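Minor structural protein 5 (Lactococcus phage Tuc2009, PDB 5E7T) is a phage structural protein, probably part of the host-binding baseplate, whose galactose-binding-like domain may recognise saccharides on the host cell surface. Local coordinates at residues N5-A10 with T209-N214; N62-K67 with I160-F165; G83-M88 with L184-T189. All coordinates share one frame; numbering follows the deposited sequence.

In the fold
Three separate antiparallel sheets carry these contacts. Interaction 1 joins strands 8-12 and 206-210, and along the chain it encloses both others. Interaction 2 pairs strands 63-68 and 157-166 in a four-stranded sheet, while interaction 3 sets the start of strand 85-98 against the end of strand 171-184 and the loop that follows, in a five-stranded one. The segments of interactions 2 and 3 alternate in sequence, consistent with the interleaved sheets of a galactose-binding-like beta sandwich; their centres are about 26 Å apart. Interactions 1 and 2 lie on opposite sides of the chain's centre, about 48 Å apart between centres. After both sheets are built, strand 206-210 returns to strand 8-12, outside the sandwich.

Interaction 1 of 3, residues N5-A10 with T209-N214; sequences NYLHTA and TYVDTN
His8 and Tyr210 sit opposite each other as an antiparallel hydrogen-bonded pair. His8 N gives its hydrogen to Tyr210 O at 2.8 Å, in a nearly straight bond of 166° at the hydrogen. The return bond, from Tyr210 N to His8 O, is longer at 3.2 Å. Two CA-H...O contacts flank these bonds: Thr209 CA to His8 O at 3.2 Å, and Val211 CA to Tyr6 O at 3.3 Å.

Thr9 and Thr209 form the next, non-hydrogen-bonded pair. Together the two pairs join strand 8-12 to the middle strand, 206-210, of a small antiparallel sheet that strand 225-228 completes. Within the chain, strand 8-12 is an outermost strand of this sheet.

The aromatic contact belongs to the face bearing His8 and Tyr210. Tyr210 CG stands between its own backbone N and carbonyl carbon (chi1 87°), and the phenol ring turns one face to the histidine. His8 CB makes a CH-pi contact over the ring face, 3.9 Å from the Tyr210 centroid. The imidazole leans obliquely across the phenol, with the planes at 34° and ND1 nearest Tyr210 CE1. Beyond it, Tyr210 OH bonds to Ser218 N, and Tyr224 meets the phenol edge-to-face.

Apolar packing is built from methyl groups. Thr9 and Thr209, on the other face, lie side by side with their CG2 atoms 3.9 Å apart. Leu7 CD1 touches Val211 CG1 at 3.8 Å and Thr209 CG2 at 3.9 Å.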
loop_
_atom_site.group_PDB
_atom_site.type_symbol
_atom_site.label_atom_id
_atom_site.label_comp_id
_atom_site.label_asym_id
_atom_site.label_seq_id
_atom_site.Cartn_x
_atom_site.Cartn_y
_atom_site.Cartn_z
ATOM N N ASN B 5 58.156 -49.499 14.123
ATOM C CA ASN B 5 57.670 -48.622 15.185
ATOM C C ASN B 5 56.222 -48.220 14.969
ATOM O O ASN B 5 55.851 -47.818 13.862
ATOM C CB ASN B 5 58.556 -47.366 15.293
ATOM C CG ASN B 5 59.058 -46.746 13.996
ATOM O OD1 ASN B 5 58.612 -47.061 12.884
ATOM N ND2 ASN B 5 60.001 -45.824 14.120
ATOM N N TYR B 6 55.412 -48.306 16.043
ATOM C CA TYR B 6 53.977 -47.985 16.029
ATOM C C TYR B 6 53.617 -46.868 17.016
ATOM O O TYR B 6 53.983 -46.957 18.195
ATOM C CB TYR B 6 53.132 -49.244 16.330
ATOM C CG TYR B 6 53.381 -50.393 15.379
ATOM C CD1 TYR B 6 54.387 -51.324 15.626
ATOM C CD2 TYR B 6 52.608 -50.553 14.232
ATOM C CE1 TYR B 6 54.632 -52.375 14.745
ATOM C CE2 TYR B 6 52.839 -51.605 13.346
ATOM C CZ TYR B 6 53.855 -52.511 13.606
ATOM O OH TYR B 6 54.088 -53.555 12.748
ATOM N N LEU B 7 52.904 -45.817 16.532
ATOM C CA LEU B 7 52.450 -44.713 17.375
ATOM C C LEU B 7 51.094 -45.071 17.952
ATOM O O LEU B 7 50.156 -45.335 17.192
ATOM C CB LEU B 7 52.379 -43.382 16.619
ATOM C CG LEU B 7 51.573 -42.278 17.326
ATOM C CD1 LEU B 7 52.454 -41.412 18.208
ATOM C CD2 LEU B 7 50.762 -41.458 16.331
ATOM N N HIS B 8 50.995 -45.081 19.294
ATOM C CA HIS B 8 49.763 -45.407 19.999
ATOM C C HIS B 8 49.130 -44.172 20.586
ATOM O O HIS B 8 49.768 -43.468 21.369
ATOM C CB HIS B 8 49.989 -46.488 21.057
ATOM C CG HIS B 8 50.524 -47.758 20.482
ATOM N ND1 HIS B 8 51.842 -48.129 20.666
ATOM C CD2 HIS B 8 49.925 -48.661 19.674
ATOM C CE1 HIS B 8 51.994 -49.257 19.995
ATOM N NE2 HIS B 8 50.863 -49.623 19.393
ATOM N N THR B 9 47.873 -43.902 20.179
ATOM C CA THR B 9 47.092 -42.745 20.603
ATOM C C THR B 9 45.852 -43.156 21.406
ATOM O O THR B 9 45.184 -44.130 21.056
ATOM C CB THR B 9 46.778 -41.860 19.406
ATOM O OG1 THR B 9 47.853 -41.928 18.458
ATOM C CG2 THR B 9 46.543 -40.424 19.806
ATOM N N ALA B 10 45.595 -42.437 22.518
ATOM C CA ALA B 10 44.473 -42.657 23.440
ATOM C C ALA B 10 43.958 -41.330 23.990
ATOM O O ALA B 10 44.704 -40.362 24.051
ATOM C CB ALA B 10 44.878 -43.582 24.576
ATOM N N THR B 209 49.938 -40.391 24.282
ATOM C CA THR B 209 50.772 -41.031 23.270
ATOM C C THR B 209 51.983 -41.735 23.828
ATOM O O THR B 209 52.550 -41.327 24.842
ATOM C CB THR B 209 51.187 -40.067 22.160
ATOM O OG1 THR B 209 51.380 -38.766 22.707
ATOM C CG2 THR B 209 50.190 -40.027 21.025
ATOM N N TYR B 210 52.353 -42.821 23.142
ATOM C CA TYR B 210 53.523 -43.666 23.359
ATOM C C TYR B 210 53.861 -44.353 22.027
ATOM O O TYR B 210 52.990 -44.450 21.153
ATOM C CB TYR B 210 53.381 -44.606 24.576
ATOM C CG TYR B 210 52.718 -45.939 24.330
ATOM C CD1 TYR B 210 53.454 -47.037 23.903
ATOM C CD2 TYR B 210 51.382 -46.139 24.645
ATOM C CE1 TYR B 210 52.861 -48.284 23.728
ATOM C CE2 TYR B 210 50.772 -47.380 24.465
ATOM C CZ TYR B 210 51.516 -48.451 24.002
ATOM O OH TYR B 210 50.934 -49.685 23.815
ATOM N N VAL B 211 55.130 -44.766 21.847
ATOM C CA VAL B 211 55.622 -45.313 20.575
ATOM C C VAL B 211 56.395 -46.639 20.670
ATOM O O VAL B 211 56.565 -47.207 21.752
ATOM C CB VAL B 211 56.493 -44.248 19.835
ATOM C CG1 VAL B 211 55.639 -43.198 19.150
ATOM C CG2 VAL B 211 57.508 -43.595 20.773
ATOM N N ASP B 212 56.836 -47.116 19.472
ATOM C CA ASP B 212 57.726 -48.236 19.128
ATOM C C ASP B 212 57.312 -49.655 19.568
ATOM O O ASP B 212 57.963 -50.620 19.124
ATOM C CB ASP B 212 59.162 -47.967 19.662
ATOM C CG ASP B 212 60.138 -47.326 18.685
ATOM O OD1 ASP B 212 60.338 -47.889 17.587
ATOM O OD2 ASP B 212 60.790 -46.328 19.069
ATOM N N THR B 213 56.285 -49.808 20.434
ATOM C CA THR B 213 55.941 -51.152 20.921
ATOM C C THR B 213 55.262 -51.998 19.810
ATOM O O THR B 213 55.382 -51.677 18.620
ATOM C CB THR B 213 55.165 -51.126 22.265
ATOM O OG1 THR B 213 53.805 -50.771 22.054
ATOM C CG2 THR B 213 55.823 -50.244 23.331
ATOM N N ASN B 214 54.604 -53.106 20.208
ATOM C CA ASN B 214 53.887 -54.019 19.315
ATOM C C ASN B 214 52.806 -53.259 18.494
ATOM O O ASN B 214 52.514 -52.109 18.834
ATOM C CB ASN B 214 53.279 -55.180 20.131
ATOM C CG ASN B 214 52.343 -54.795 21.256
ATOM O OD1 ASN B 214 52.256 -53.637 21.685
ATOM N ND2 ASN B 214 51.675 -55.786 21.815
#

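Interaction 2 of 3, residues N62-K67 with I160-F165; sequences NAWVNK and ILNVGF
Val65 and Val163 pair through two backbone hydrogen bonds, and the one from Val65 N to Val163 O is almost perfectly straight: 2.8 Å long, with 178° at the hydrogen. Val163 N answers to Val65 O at 3.0 Å. The same pair of reciprocal hydrogen bonds recurs on either side, where Ala63 pairs with Phe165 and Lys67 with Leu161, giving an antiparallel ladder of six hydrogen bonds. At its beginning lies a G1 beta bulge, where Asn62 and Ala63 both face Phe165.

Between the bonded pairs, CA-H...O contacts fill in, such as Asn162 CA to Val65 O at 3.5 Å. The face with Trp64 carries the indole across the neighbouring strand. Trp64 CG lies anti to the carbonyl carbon (chi1 -64°), and the ring continues onto the bare backbone of Gly164, with CE3 at 3.4 Å from Gly164 CA; a residue with no side chain gives the indole this seat. A bound sulfate ion, probably from the crystallisation liquor, is about 3 Å from the Trp64 side chain. On the other face Val65 CG2 meets the Phe165 ring at its edge, 3.7 Å from CE2.

Strand 63-68 is an outermost strand of its sheet within the chain, with strand 104-114 bordering 157-166 on the far side. Lys67, Leu161, Val163 and Phe165 pack against strand 53-60 of the five-stranded sheet, Lys67 on Val56 and the other three on Met58.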
loop_
_atom_site.group_PDB
_atom_site.type_symbol
_atom_site.label_atom_id
_atom_site.label_comp_id
_atom_site.label_asym_id
_atom_site.label_seq_id
_atom_site.Cartn_x
_atom_site.Cartn_y
_atom_site.Cartn_z
ATOM N N ASN B 62 0.569 -63.923 29.083
ATOM C CA ASN B 62 0.468 -64.549 27.751
ATOM C C ASN B 62 0.342 -63.462 26.717
ATOM O O ASN B 62 -0.662 -63.342 25.993
ATOM C CB ASN B 62 -0.655 -65.568 27.661
ATOM C CG ASN B 62 -0.388 -66.815 28.442
ATOM O OD1 ASN B 62 -1.211 -67.249 29.249
ATOM N ND2 ASN B 62 0.745 -67.448 28.187
ATOM N N ALA B 63 1.362 -62.606 26.711
ATOM C CA ALA B 63 1.357 -61.417 25.893
ATOM C C ALA B 63 2.720 -60.869 25.581
ATOM O O ALA B 63 3.689 -61.072 26.329
ATOM C CB ALA B 63 0.545 -60.335 26.597
ATOM N N TRP B 64 2.752 -60.101 24.481
ATOM C CA TRP B 64 3.885 -59.319 24.054
ATOM C C TRP B 64 3.599 -57.927 24.579
ATOM O O TRP B 64 2.477 -57.423 24.434
ATOM C CB TRP B 64 3.984 -59.303 22.540
ATOM C CG TRP B 64 4.236 -60.657 21.961
ATOM C CD1 TRP B 64 3.359 -61.428 21.243
ATOM C CD2 TRP B 64 5.437 -61.421 22.084
ATOM N NE1 TRP B 64 3.964 -62.611 20.873
ATOM C CE2 TRP B 64 5.240 -62.633 21.384
ATOM C CE3 TRP B 64 6.681 -61.170 22.657
ATOM C CZ2 TRP B 64 6.230 -63.614 21.301
ATOM C CZ3 TRP B 64 7.651 -62.148 22.583
ATOM C CH2 TRP B 64 7.425 -63.351 21.906
ATOM N N VAL B 65 4.580 -57.337 25.261
ATOM C CA VAL B 65 4.475 -55.996 25.823
ATOM C C VAL B 65 5.552 -55.186 25.125
ATOM O O VAL B 65 6.702 -55.621 25.093
ATOM C CB VAL B 65 4.680 -55.994 27.369
ATOM C CG1 VAL B 65 4.517 -54.593 27.964
ATOM C CG2 VAL B 65 3.743 -56.982 28.052
ATOM N N ASN B 66 5.198 -54.034 24.551
ATOM C CA ASN B 66 6.209 -53.175 23.952
ATOM C C ASN B 66 5.979 -51.693 24.261
ATOM O O ASN B 66 4.889 -51.313 24.707
ATOM C CB ASN B 66 6.382 -53.437 22.460
ATOM C CG ASN B 66 5.259 -52.987 21.580
ATOM O OD1 ASN B 66 5.093 -51.796 21.306
ATOM N ND2 ASN B 66 4.529 -53.946 21.037
ATOM N N LYS B 67 7.034 -50.880 24.095
ATOM C CA LYS B 67 7.016 -49.422 24.258
ATOM C C LYS B 67 7.707 -48.907 23.002
ATOM O O LYS B 67 8.765 -49.417 22.652
ATOM C CB LYS B 67 7.743 -48.954 25.545
ATOM C CG LYS B 67 7.204 -49.536 26.868
ATOM C CD LYS B 67 5.784 -49.096 27.241
ATOM C CE LYS B 67 5.057 -50.104 28.102
ATOM N NZ LYS B 67 4.525 -49.489 29.351
ATOM N N ILE B 160 11.193 -50.756 18.605
ATOM C CA ILE B 160 10.517 -51.039 19.870
ATOM C C ILE B 160 11.409 -51.662 20.926
ATOM O O ILE B 160 12.407 -52.326 20.615
ATOM C CB ILE B 160 9.240 -51.914 19.668
ATOM C CG1 ILE B 160 9.545 -53.258 18.985
ATOM C CG2 ILE B 160 8.145 -51.167 18.954
ATOM C CD1 ILE B 160 8.493 -54.257 19.085
ATOM N N LEU B 161 11.001 -51.478 22.187
ATOM C CA LEU B 161 11.541 -52.164 23.345
ATOM C C LEU B 161 10.433 -53.188 23.580
ATOM O O LEU B 161 9.295 -52.794 23.883
ATOM C CB LEU B 161 11.698 -51.249 24.568
ATOM C CG LEU B 161 11.840 -51.956 25.920
ATOM C CD1 LEU B 161 13.110 -52.727 26.020
ATOM C CD2 LEU B 161 11.778 -50.975 27.047
ATOM N N ASN B 162 10.747 -54.484 23.389
ATOM C CA ASN B 162 9.792 -55.569 23.511
ATOM C C ASN B 162 10.217 -56.623 24.513
ATOM O O ASN B 162 11.411 -56.843 24.717
ATOM C CB ASN B 162 9.646 -56.202 22.144
ATOM C CG ASN B 162 8.561 -57.230 21.999
ATOM O OD1 ASN B 162 8.825 -58.437 22.040
ATOM N ND2 ASN B 162 7.338 -56.772 21.717
ATOM N N VAL B 163 9.221 -57.296 25.113
ATOM C CA VAL B 163 9.336 -58.448 26.013
ATOM C C VAL B 163 8.042 -59.252 25.903
ATOM O O VAL B 163 6.985 -58.671 25.650
ATOM C CB VAL B 163 9.727 -58.125 27.478
ATOM C CG1 VAL B 163 8.606 -57.434 28.222
ATOM C CG2 VAL B 163 10.165 -59.388 28.228
ATOM N N GLY B 164 8.154 -60.569 26.059
ATOM C CA GLY B 164 7.042 -61.497 26.011
ATOM C C GLY B 164 6.968 -62.319 27.268
ATOM O O GLY B 164 7.950 -62.947 27.664
ATOM N N PHE B 165 5.801 -62.281 27.917
ATOM C CA PHE B 165 5.523 -63.030 29.138
ATOM C C PHE B 165 4.506 -64.104 28.776
ATOM O O PHE B 165 3.371 -63.795 28.401
ATOM C CB PHE B 165 4.963 -62.120 30.233
ATOM C CG PHE B 165 5.775 -60.897 30.591
ATOM C CD1 PHE B 165 6.743 -60.952 31.585
ATOM C CD2 PHE B 165 5.498 -59.668 30.013
ATOM C CE1 PHE B 165 7.434 -59.803 31.977
ATOM C CE2 PHE B 165 6.182 -58.524 30.412
ATOM C CZ PHE B 165 7.141 -58.598 31.395
#

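Interaction 3 of 3, residues G83-M88 with L184-T189; sequences GDKYTM and LGSIAT
Leu184 lays its CD1 methyl over one face of the Tyr86 ring. The methyl sits 4.0 Å from the ring centroid and 25° off the normal, a CH-pi contact displaced toward the hydroxyl end, with CZ nearest at 3.6 Å. Leu184 CG is anti to its backbone N (chi1 172°), while CD1 is the branch that reaches the tyrosine. The two residues form an antiparallel non-hydrogen-bonded pair, their side chains on the same face of the sheet; Tyr80 also meets the phenol.

One step along the strand, Thr87 points toward the other segment and divides its two branches. OG1 donates to Gly185 O at 2.7 Å, from above the carbonyl plane, while CG2 rests against Ala188 CB at 3.7 Å. The backbone adds one bond, from Gly185 N to Lys85 O at 2.9 Å, again with the donor above the carbonyl plane. Lys85 sends its aliphatic carbons past Ser186 OG, and its NZ leads away to a weak bond with Thr146.

Just where regular pairing of strands 85-98 and 171-184 gives way to loop, the buried threonine hydroxyl is a polar link to strand 139-146, with two hydrogen-bond partners, Gly185 O and Thr144 OG1, while the methyl branch packs on Ala188.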
loop_
_atom_site.group_PDB
_atom_site.type_symbol
_atom_site.label_atom_id
_atom_site.label_comp_id
_atom_site.label_asym_id
_atom_site.label_seq_id
_atom_site.Cartn_x
_atom_site.Cartn_y
_atom_site.Cartn_z
ATOM N N GLY B 83 24.574 -54.463 4.677
ATOM C CA GLY B 83 25.941 -54.929 4.891
ATOM C C GLY B 83 26.774 -54.046 5.801
ATOM O O GLY B 83 27.813 -54.485 6.284
ATOM N N ASP B 84 26.345 -52.804 6.048
ATOM C CA ASP B 84 27.047 -51.896 6.937
ATOM C C ASP B 84 26.832 -52.376 8.359
ATOM O O ASP B 84 25.824 -53.047 8.626
ATOM C CB ASP B 84 26.492 -50.467 6.781
ATOM C CG ASP B 84 27.133 -49.654 5.674
ATOM O OD1 ASP B 84 27.907 -50.239 4.871
ATOM O OD2 ASP B 84 26.886 -48.428 5.620
ATOM N N LYS B 85 27.757 -52.059 9.280
ATOM C CA LYS B 85 27.561 -52.481 10.668
ATOM C C LYS B 85 27.221 -51.268 11.489
ATOM O O LYS B 85 27.660 -50.159 11.173
ATOM C CB LYS B 85 28.783 -53.193 11.266
ATOM C CG LYS B 85 29.552 -54.051 10.290
ATOM C CD LYS B 85 29.465 -55.512 10.604
ATOM C CE LYS B 85 29.762 -56.344 9.390
ATOM N NZ LYS B 85 30.019 -57.764 9.749
ATOM N N TYR B 86 26.403 -51.470 12.521
ATOM C CA TYR B 86 26.000 -50.453 13.487
ATOM C C TYR B 86 26.147 -51.105 14.843
ATOM O O TYR B 86 25.900 -52.304 14.946
ATOM C CB TYR B 86 24.567 -49.989 13.250
ATOM C CG TYR B 86 24.441 -49.079 12.056
ATOM C CD1 TYR B 86 24.466 -49.587 10.758
ATOM C CD2 TYR B 86 24.260 -47.709 12.215
ATOM C CE1 TYR B 86 24.364 -48.752 9.647
ATOM C CE2 TYR B 86 24.150 -46.861 11.110
ATOM C CZ TYR B 86 24.196 -47.391 9.827
ATOM O OH TYR B 86 24.083 -46.574 8.729
ATOM N N THR B 87 26.622 -50.364 15.854
ATOM C CA THR B 87 26.825 -50.915 17.182
ATOM C C THR B 87 25.921 -50.226 18.193
ATOM O O THR B 87 25.889 -48.993 18.266
ATOM C CB THR B 87 28.325 -50.912 17.565
ATOM O OG1 THR B 87 29.071 -51.651 16.594
ATOM C CG2 THR B 87 28.585 -51.511 18.931
ATOM N N MET B 88 25.198 -51.035 18.985
ATOM C CA MET B 88 24.321 -50.555 20.037
ATOM C C MET B 88 24.981 -50.817 21.362
ATOM O O MET B 88 25.575 -51.869 21.530
ATOM C CB MET B 88 22.964 -51.232 19.959
ATOM C CG MET B 88 22.155 -50.790 18.786
ATOM S SD MET B 88 20.532 -51.557 18.850
ATOM C CE MET B 88 19.646 -50.321 19.873
ATOM N N LEU B 184 27.454 -45.851 13.906
ATOM C CA LEU B 184 27.899 -46.526 12.710
ATOM C C LEU B 184 29.245 -47.167 13.052
ATOM O O LEU B 184 30.095 -46.525 13.668
ATOM C CB LEU B 184 28.028 -45.472 11.592
ATOM C CG LEU B 184 28.654 -45.925 10.281
ATOM C CD1 LEU B 184 27.747 -46.890 9.528
ATOM C CD2 LEU B 184 29.093 -44.725 9.468
ATOM N N GLY B 185 29.422 -48.420 12.707
ATOM C CA GLY B 185 30.675 -49.075 13.044
ATOM C C GLY B 185 30.531 -50.391 13.769
ATOM O O GLY B 185 29.413 -50.850 14.014
ATOM N N SER B 186 31.680 -51.020 14.084
ATOM C CA SER B 186 31.807 -52.319 14.740
ATOM C C SER B 186 32.308 -52.204 16.184
ATOM O O SER B 186 32.608 -53.225 16.815
ATOM C CB SER B 186 32.766 -53.193 13.938
ATOM O OG SER B 186 32.190 -53.583 12.705
ATOM N N ILE B 187 32.436 -50.963 16.692
ATOM C CA ILE B 187 32.935 -50.682 18.033
ATOM C C ILE B 187 31.958 -49.777 18.760
ATOM O O ILE B 187 31.482 -48.781 18.190
ATOM C CB ILE B 187 34.369 -50.058 17.993
ATOM C CG1 ILE B 187 35.393 -51.046 17.405
ATOM C CG2 ILE B 187 34.828 -49.578 19.390
ATOM C CD1 ILE B 187 36.640 -50.426 16.854
ATOM N N ALA B 188 31.698 -50.124 20.047
ATOM C CA ALA B 188 30.879 -49.372 20.998
ATOM C C ALA B 188 31.859 -48.423 21.648
ATOM O O ALA B 188 32.604 -48.816 22.563
ATOM C CB ALA B 188 30.269 -50.308 22.040
ATOM N N THR B 189 31.945 -47.199 21.082
ATOM C CA THR B 189 32.849 -46.148 21.543
ATOM C C THR B 189 32.157 -45.407 22.685
ATOM O O THR B 189 30.945 -45.641 22.900
ATOM C CB THR B 189 33.268 -45.233 20.375
ATOM O OG1 THR B 189 32.169 -44.415 19.980
ATOM C CG2 THR B 189 33.853 -45.999 19.185
#